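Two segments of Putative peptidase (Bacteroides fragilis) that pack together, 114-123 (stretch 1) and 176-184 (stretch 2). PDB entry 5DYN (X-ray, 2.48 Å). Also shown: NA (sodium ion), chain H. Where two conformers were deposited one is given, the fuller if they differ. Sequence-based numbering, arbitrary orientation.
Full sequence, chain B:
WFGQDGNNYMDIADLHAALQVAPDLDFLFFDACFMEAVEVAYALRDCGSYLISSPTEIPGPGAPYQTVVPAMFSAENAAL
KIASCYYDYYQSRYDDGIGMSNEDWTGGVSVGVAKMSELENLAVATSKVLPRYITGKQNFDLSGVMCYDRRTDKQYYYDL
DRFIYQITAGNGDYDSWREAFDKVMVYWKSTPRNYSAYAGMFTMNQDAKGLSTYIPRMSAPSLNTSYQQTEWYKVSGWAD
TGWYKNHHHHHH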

# COMPACT_ATOMS: atom_id res chain seq x y z
N ALA B 114 -9.13 -1.15 -1.03
CA ALA B 114 -9.76 -0.57 -2.20
C ALA B 114 -10.06 -1.63 -3.26
O ALA B 114 -9.21 -2.47 -3.56
CB ALA B 114 -8.87 0.52 -2.79
N LYS B 115 -11.27 -1.59 -3.81
CA LYS B 115 -11.65 -2.48 -4.89
C LYS B 115 -11.11 -1.94 -6.22
O LYS B 115 -11.58 -0.93 -6.72
CB LYS B 115 -13.17 -2.65 -4.95
CG LYS B 115 -13.65 -3.75 -5.87
CD LYS B 115 -15.14 -4.03 -5.69
CE LYS B 115 -15.58 -5.25 -6.49
NZ LYS B 115 -16.98 -5.65 -6.18
N MET B 116 -10.12 -2.63 -6.77
CA MET B 116 -9.41 -2.17 -7.96
C MET B 116 -10.30 -2.03 -9.20
O MET B 116 -10.10 -1.15 -10.03
CB MET B 116 -8.25 -3.11 -8.29
CG MET B 116 -7.18 -3.18 -7.22
SD MET B 116 -6.10 -1.74 -7.23
CE MET B 116 -4.53 -2.51 -6.88
N SER B 117 -11.28 -2.92 -9.32
CA SER B 117 -12.12 -2.97 -10.52
C SER B 117 -12.99 -1.73 -10.66
O SER B 117 -13.49 -1.44 -11.75
CB SER B 117 -13.00 -4.22 -10.51
OG SER B 117 -13.85 -4.24 -9.38
N GLU B 118 -13.15 -0.99 -9.57
CA GLU B 118 -13.99 0.21 -9.56
C GLU B 118 -13.20 1.49 -9.82
O GLU B 118 -13.76 2.58 -9.84
CB GLU B 118 -14.74 0.32 -8.24
CG GLU B 118 -15.78 -0.78 -8.00
CD GLU B 118 -17.06 -0.57 -8.79
OE1 GLU B 118 -17.11 0.36 -9.64
OE2 GLU B 118 -18.03 -1.32 -8.56
N LEU B 119 -11.89 1.35 -10.01
CA LEU B 119 -11.01 2.51 -10.17
C LEU B 119 -11.25 3.25 -11.49
O LEU B 119 -11.09 4.47 -11.56
CB LEU B 119 -9.55 2.09 -10.07
CG LEU B 119 -8.89 2.35 -8.72
CD1 LEU B 119 -8.77 3.85 -8.47
CD2 LEU B 119 -9.68 1.68 -7.60
N GLU B 120 -11.63 2.52 -12.53
CA GLU B 120 -11.93 3.15 -13.81
C GLU B 120 -13.22 3.96 -13.72
O GLU B 120 -13.30 5.07 -14.26
CB GLU B 120 -12.01 2.11 -14.92
CG GLU B 120 -10.67 1.44 -15.19
CD GLU B 120 -10.66 0.63 -16.47
OE1 GLU B 120 -11.75 0.41 -17.04
OE2 GLU B 120 -9.56 0.24 -16.90
N ASN B 121 -14.23 3.42 -13.05
CA ASN B 121 -15.48 4.14 -12.82
C ASN B 121 -15.23 5.41 -12.01
O ASN B 121 -15.87 6.44 -12.24
CB ASN B 121 -16.50 3.26 -12.09
CG ASN B 121 -16.98 2.09 -12.93
OD1 ASN B 121 -16.80 2.07 -14.15
ND2 ASN B 121 -17.60 1.11 -12.28
N LEU B 122 -14.30 5.32 -11.06
CA LEU B 122 -13.96 6.46 -10.21
C LEU B 122 -13.29 7.57 -11.02
O LEU B 122 -13.58 8.75 -10.83
CB LEU B 122 -13.06 6.02 -9.06
CG LEU B 122 -12.76 7.07 -8.00
CD1 LEU B 122 -14.06 7.60 -7.40
CD2 LEU B 122 -11.85 6.50 -6.92
N ALA B 123 -12.40 7.18 -11.92
CA ALA B 123 -11.72 8.13 -12.80
C ALA B 123 -12.73 8.87 -13.68
O ALA B 123 -12.59 10.06 -13.93
CB ALA B 123 -10.69 7.42 -13.66
N SER B 176 -23.26 12.47 -6.57
CA SER B 176 -23.05 11.65 -7.76
C SER B 176 -21.68 11.00 -7.71
O SER B 176 -21.55 9.79 -7.90
CB SER B 176 -23.20 12.48 -9.03
OG SER B 176 -24.54 12.90 -9.21
N TRP B 177 -20.67 11.81 -7.44
CA TRP B 177 -19.30 11.32 -7.33
C TRP B 177 -19.17 10.34 -6.17
O TRP B 177 -18.50 9.31 -6.28
CB TRP B 177 -18.32 12.48 -7.15
CG TRP B 177 -16.90 12.04 -7.01
CD1 TRP B 177 -15.99 11.90 -8.02
CD2 TRP B 177 -16.22 11.69 -5.80
NE1 TRP B 177 -14.79 11.47 -7.51
CE2 TRP B 177 -14.90 11.33 -6.15
CE3 TRP B 177 -16.60 11.63 -4.46
CZ2 TRP B 177 -13.96 10.93 -5.21
CZ3 TRP B 177 -15.66 11.23 -3.52
CH2 TRP B 177 -14.35 10.88 -3.90
N ARG B 178 -19.82 10.67 -5.06
CA ARG B 178 -19.79 9.85 -3.85
C ARG B 178 -20.34 8.45 -4.10
O ARG B 178 -19.89 7.48 -3.49
CB ARG B 178 -20.58 10.54 -2.73
CG ARG B 178 -20.70 9.73 -1.46
CD ARG B 178 -19.34 9.39 -0.88
NE ARG B 178 -19.48 8.68 0.38
CZ ARG B 178 -19.59 9.28 1.56
NH1 ARG B 178 -19.58 10.60 1.64
NH2 ARG B 178 -19.71 8.55 2.66
N GLU B 179 -21.31 8.34 -5.01
CA GLU B 179 -21.87 7.05 -5.38
C GLU B 179 -20.81 6.15 -5.99
O GLU B 179 -20.74 4.96 -5.70
CB GLU B 179 -23.04 7.23 -6.36
CG GLU B 179 -24.29 7.83 -5.75
CD GLU B 179 -25.47 7.84 -6.70
OE1 GLU B 179 -25.29 8.25 -7.87
OE2 GLU B 179 -26.58 7.44 -6.28
N ALA B 180 -19.97 6.74 -6.84
CA ALA B 180 -18.91 5.99 -7.50
C ALA B 180 -17.79 5.64 -6.53
O ALA B 180 -17.17 4.58 -6.65
CB ALA B 180 -18.37 6.77 -8.68
N PHE B 181 -17.53 6.53 -5.58
CA PHE B 181 -16.46 6.32 -4.62
C PHE B 181 -16.83 5.27 -3.58
O PHE B 181 -15.97 4.52 -3.11
CB PHE B 181 -16.09 7.63 -3.92
CG PHE B 181 -14.98 7.49 -2.91
CD1 PHE B 181 -13.66 7.47 -3.32
CD2 PHE B 181 -15.26 7.37 -1.56
CE1 PHE B 181 -12.63 7.33 -2.40
CE2 PHE B 181 -14.24 7.23 -0.63
CZ PHE B 181 -12.93 7.22 -1.05
N ASP B 182 -18.11 5.22 -3.22
CA ASP B 182 -18.60 4.25 -2.25
C ASP B 182 -18.29 2.81 -2.66
O ASP B 182 -18.17 1.93 -1.81
CB ASP B 182 -20.10 4.41 -2.04
CG ASP B 182 -20.44 5.57 -1.12
OD1 ASP B 182 -19.56 6.01 -0.36
OD2 ASP B 182 -21.60 6.04 -1.15
N LYS B 183 -18.15 2.59 -3.96
CA LYS B 183 -17.89 1.26 -4.50
C LYS B 183 -16.40 0.89 -4.46
O LYS B 183 -16.02 -0.22 -4.83
CB LYS B 183 -18.40 1.17 -5.93
CG LYS B 183 -19.91 1.33 -6.07
CD LYS B 183 -20.28 1.74 -7.48
CE LYS B 183 -21.63 1.16 -7.89
NZ LYS B 183 -21.82 1.22 -9.37
N VAL B 184 -15.56 1.83 -4.02
CA VAL B 184 -14.12 1.62 -4.05
C VAL B 184 -13.58 1.15 -2.70
O VAL B 184 -12.98 0.08 -2.60
CB VAL B 184 -13.37 2.90 -4.48
CG1 VAL B 184 -11.87 2.66 -4.46
CG2 VAL B 184 -13.83 3.33 -5.86
NA NA H . -16.99 3.16 -8.81
O HOH W 1 -18.07 -2.47 -5.52

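Val184 and Leu122 account for much of the 480 Å² buried between the two segments, and the contact is organised around them. Val184 lies in the loop or turn beyond the second helix and uses both its backbone and its side chain. Its carbonyl accepts the one direct hydrogen bond across the interface, from Lys115 N to Val184 O (2.7 Å), nearly linear at 169°, and the same oxygen receives a CA-H...O contact from Ala114 CA at 3.3 Å. The side chain lies among apolar neighbours: Val184 CG1 is 4.0 Å from both Ala114 CB and Leu119 CD2, while Val184 CG2 is 3.9 Å from Leu122 CD2.

Leu122 reaches across the nearly antiparallel helices (166°, axes 8.9 Å apart at closest approach). Its CD1 lies 4.0 Å from Trp177 CZ2 and 4.0 Å from Phe181 CB, meeting the Phe181 ring at its edge.

At the more open margin, Lys183 packs its CB 3.6 Å from Glu118 CD. A water bridges the segments, donating to Glu118 OE2 (3.3 Å) and to Lys183 O (3.1 Å). Glu118 OE1 accepts a hydrogen bond from Asn121 ND2 (2.8 Å) and also binds the sodium ion NA at 2.9 Å; with Ala180 O 2.6 Å from NA, the ion links the two segments.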